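Local coordinates for beta-ketoacyl synthase (Burkholderia phymatum, PDB 4EWG), which probably catalyses, as a 3-oxoacyl-[acyl-carrier-protein] synthase, the condensation that lengthens acyl chains carried on acyl carrier protein, at residues G75-S85 with A108-V116. Numbering follows the deposited sequence.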
# COMPACT_ATOMS: atom_id res chain seq x y z
N GLY A 75 -13.92 -6.17 -8.80
CA GLY A 75 -15.08 -6.33 -7.93
C GLY A 75 -15.63 -4.96 -7.67
O GLY A 75 -15.16 -4.00 -8.30
N ARG A 76 -16.57 -4.83 -6.75
CA ARG A 76 -17.28 -3.57 -6.57
C ARG A 76 -16.37 -2.41 -6.21
O ARG A 76 -16.48 -1.31 -6.76
CB ARG A 76 -18.40 -3.67 -5.51
CG ARG A 76 -19.68 -4.29 -6.01
CD ARG A 76 -20.76 -4.40 -4.95
NE ARG A 76 -21.56 -3.14 -4.76
CZ ARG A 76 -22.49 -2.66 -5.63
NH1 ARG A 76 -22.74 -3.29 -6.79
NH2 ARG A 76 -23.15 -1.53 -5.34
N VAL A 77 -15.47 -2.64 -5.26
CA VAL A 77 -14.62 -1.56 -4.75
C VAL A 77 -13.78 -0.95 -5.87
O VAL A 77 -13.59 0.26 -5.93
CB VAL A 77 -13.74 -2.04 -3.57
CG1 VAL A 77 -12.73 -3.09 -4.02
CG2 VAL A 77 -13.01 -0.86 -2.91
N SER A 78 -13.28 -1.80 -6.75
CA SER A 78 -12.51 -1.35 -7.88
C SER A 78 -13.43 -0.66 -8.89
O SER A 78 -13.06 0.33 -9.47
CB SER A 78 -11.73 -2.50 -8.53
OG SER A 78 -10.59 -2.83 -7.74
N MET A 79 -14.65 -1.17 -9.06
CA MET A 79 -15.64 -0.45 -9.90
C MET A 79 -15.98 0.93 -9.36
O MET A 79 -16.04 1.90 -10.13
CB MET A 79 -16.91 -1.26 -10.08
CG MET A 79 -16.69 -2.51 -10.91
SD MET A 79 -18.21 -3.25 -11.48
CE MET A 79 -18.98 -3.80 -9.94
N TYR A 80 -16.14 1.05 -8.04
CA TYR A 80 -16.36 2.38 -7.43
C TYR A 80 -15.15 3.29 -7.72
O TYR A 80 -15.31 4.43 -8.12
CB TYR A 80 -16.50 2.29 -5.93
CG TYR A 80 -17.67 1.46 -5.38
CD1 TYR A 80 -18.69 0.97 -6.19
CD2 TYR A 80 -17.73 1.20 -4.02
CE1 TYR A 80 -19.75 0.24 -5.64
CE2 TYR A 80 -18.77 0.47 -3.48
CZ TYR A 80 -19.78 0.00 -4.29
OH TYR A 80 -20.82 -0.73 -3.68
N ALA A 81 -13.96 2.74 -7.53
CA ALA A 81 -12.71 3.48 -7.67
C ALA A 81 -12.59 4.01 -9.11
O ALA A 81 -12.29 5.18 -9.31
CB ALA A 81 -11.52 2.59 -7.32
N VAL A 82 -12.84 3.13 -10.09
CA VAL A 82 -12.76 3.50 -11.49
C VAL A 82 -13.82 4.55 -11.88
O VAL A 82 -13.52 5.53 -12.53
CB VAL A 82 -12.86 2.27 -12.40
CG1 VAL A 82 -12.98 2.69 -13.85
CG2 VAL A 82 -11.64 1.37 -12.21
N ARG A 83 -15.02 4.40 -11.36
CA ARG A 83 -16.08 5.33 -11.66
C ARG A 83 -15.76 6.72 -11.09
O ARG A 83 -15.94 7.73 -11.76
CB ARG A 83 -17.41 4.81 -11.13
CG ARG A 83 -18.58 5.73 -11.37
CD ARG A 83 -18.70 6.10 -12.83
NE ARG A 83 -19.90 6.88 -13.07
CZ ARG A 83 -20.11 7.64 -14.14
NH1 ARG A 83 -19.17 7.74 -15.06
NH2 ARG A 83 -21.25 8.31 -14.27
N ALA A 84 -15.28 6.75 -9.83
CA ALA A 84 -14.82 7.97 -9.18
C ALA A 84 -13.79 8.68 -10.01
O ALA A 84 -13.83 9.91 -10.20
CB ALA A 84 -14.24 7.65 -7.81
N SER A 85 -12.84 7.89 -10.50
CA SER A 85 -11.70 8.43 -11.16
C SER A 85 -12.11 8.94 -12.54
O SER A 85 -11.61 9.96 -12.99
CB SER A 85 -10.61 7.36 -11.25
OG SER A 85 -10.22 6.93 -9.98
N ALA A 108 -2.30 6.90 -7.10
CA ALA A 108 -2.20 6.54 -5.70
C ALA A 108 -3.60 6.19 -5.22
O ALA A 108 -4.56 6.96 -5.41
CB ALA A 108 -1.60 7.70 -4.90
N TYR A 109 -3.75 5.00 -4.64
CA TYR A 109 -5.08 4.54 -4.24
C TYR A 109 -4.99 3.37 -3.27
O TYR A 109 -4.03 2.60 -3.31
CB TYR A 109 -5.86 4.05 -5.49
CG TYR A 109 -7.22 4.62 -5.65
CD1 TYR A 109 -8.34 4.04 -4.99
CD2 TYR A 109 -7.43 5.75 -6.44
CE1 TYR A 109 -9.62 4.59 -5.15
CE2 TYR A 109 -8.71 6.29 -6.60
CZ TYR A 109 -9.79 5.71 -5.95
OH TYR A 109 -11.03 6.28 -6.10
N GLY A 110 -6.03 3.21 -2.47
CA GLY A 110 -6.14 2.03 -1.65
C GLY A 110 -7.50 1.80 -1.05
O GLY A 110 -8.43 2.59 -1.24
N SER A 111 -7.60 0.70 -0.31
CA SER A 111 -8.84 0.31 0.35
C SER A 111 -8.48 -0.58 1.53
O SER A 111 -7.36 -1.06 1.62
CB SER A 111 -9.76 -0.46 -0.62
OG SER A 111 -9.12 -1.60 -1.15
N SER A 112 -9.42 -0.77 2.44
CA SER A 112 -9.20 -1.61 3.63
C SER A 112 -9.11 -3.07 3.22
O SER A 112 -8.48 -3.89 3.91
CB SER A 112 -10.34 -1.47 4.67
OG SER A 112 -10.63 -0.10 4.94
N SER A 113 -9.75 -3.39 2.11
CA SER A 113 -9.91 -4.75 1.69
C SER A 113 -10.19 -4.86 0.18
O SER A 113 -10.63 -3.90 -0.45
CB SER A 113 -11.08 -5.33 2.50
OG SER A 113 -11.51 -6.56 2.01
N GLY A 114 -9.95 -6.05 -0.37
CA GLY A 114 -10.34 -6.40 -1.70
C GLY A 114 -11.81 -6.74 -1.76
O GLY A 114 -12.59 -6.34 -0.88
N SER A 115 -12.21 -7.48 -2.78
CA SER A 115 -13.65 -7.72 -3.02
C SER A 115 -14.15 -9.03 -2.40
O SER A 115 -13.38 -9.95 -2.19
CB SER A 115 -13.94 -7.70 -4.53
OG SER A 115 -13.85 -6.36 -5.02
N VAL A 116 -15.45 -9.09 -2.15
CA VAL A 116 -16.02 -10.20 -1.40
C VAL A 116 -15.88 -11.53 -2.09
O VAL A 116 -15.54 -12.52 -1.45
CB VAL A 116 -17.53 -10.00 -1.00
CG1 VAL A 116 -17.64 -8.85 -0.02
CG2 VAL A 116 -18.45 -9.80 -2.21
O HOH W 1 -11.77 -5.40 -6.95
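Tyr109, on strand 105-110, meets Ala81 and Ser85 on the helix that starts at Arg76, a helix-on-sheet packing within the thiolase-like fold of ketoacyl synthases. The segment axes approach to 10.6 Å at 148°, so the strand runs roughly antiparallel to the helix. An unusual chi1 of -129° projects the Tyr109 ring at the helix, where its CE1 lies 3.5 Å from Ala81 CB. Ser85 OG lies 3.8 Å from Tyr109 CE2, on the other side of the ring's CB-to-OH axis, and both approaches are oblique to the ring. Tyr109 OH and Ser85 OG both hydrogen-bond Thr241 OG1 on strand 238-246, which ties the buried hydroxyls together. Ser85 OG also bonds Ala81 O, tilted 34° from the carbonyl plane, on the opposite face from Ser85 N.

Nearer the helix start, Val77 spreads its two methyls over the loop after the strand: CG2 lies 4.0 Å from Ser111 CB, while CG1 lies 3.6 Å from Ser115 OG. The close approach of Gly75 and Ser115, 5.3 Å between their CA atoms, brings two helix starts together. Glu197 OE1 accepts from Val77 N and hydrogen-bonds Ser115 OG, and a water bonded to Gly75 N and Ser78 OG donates to Ser115 OG at 3.0 Å.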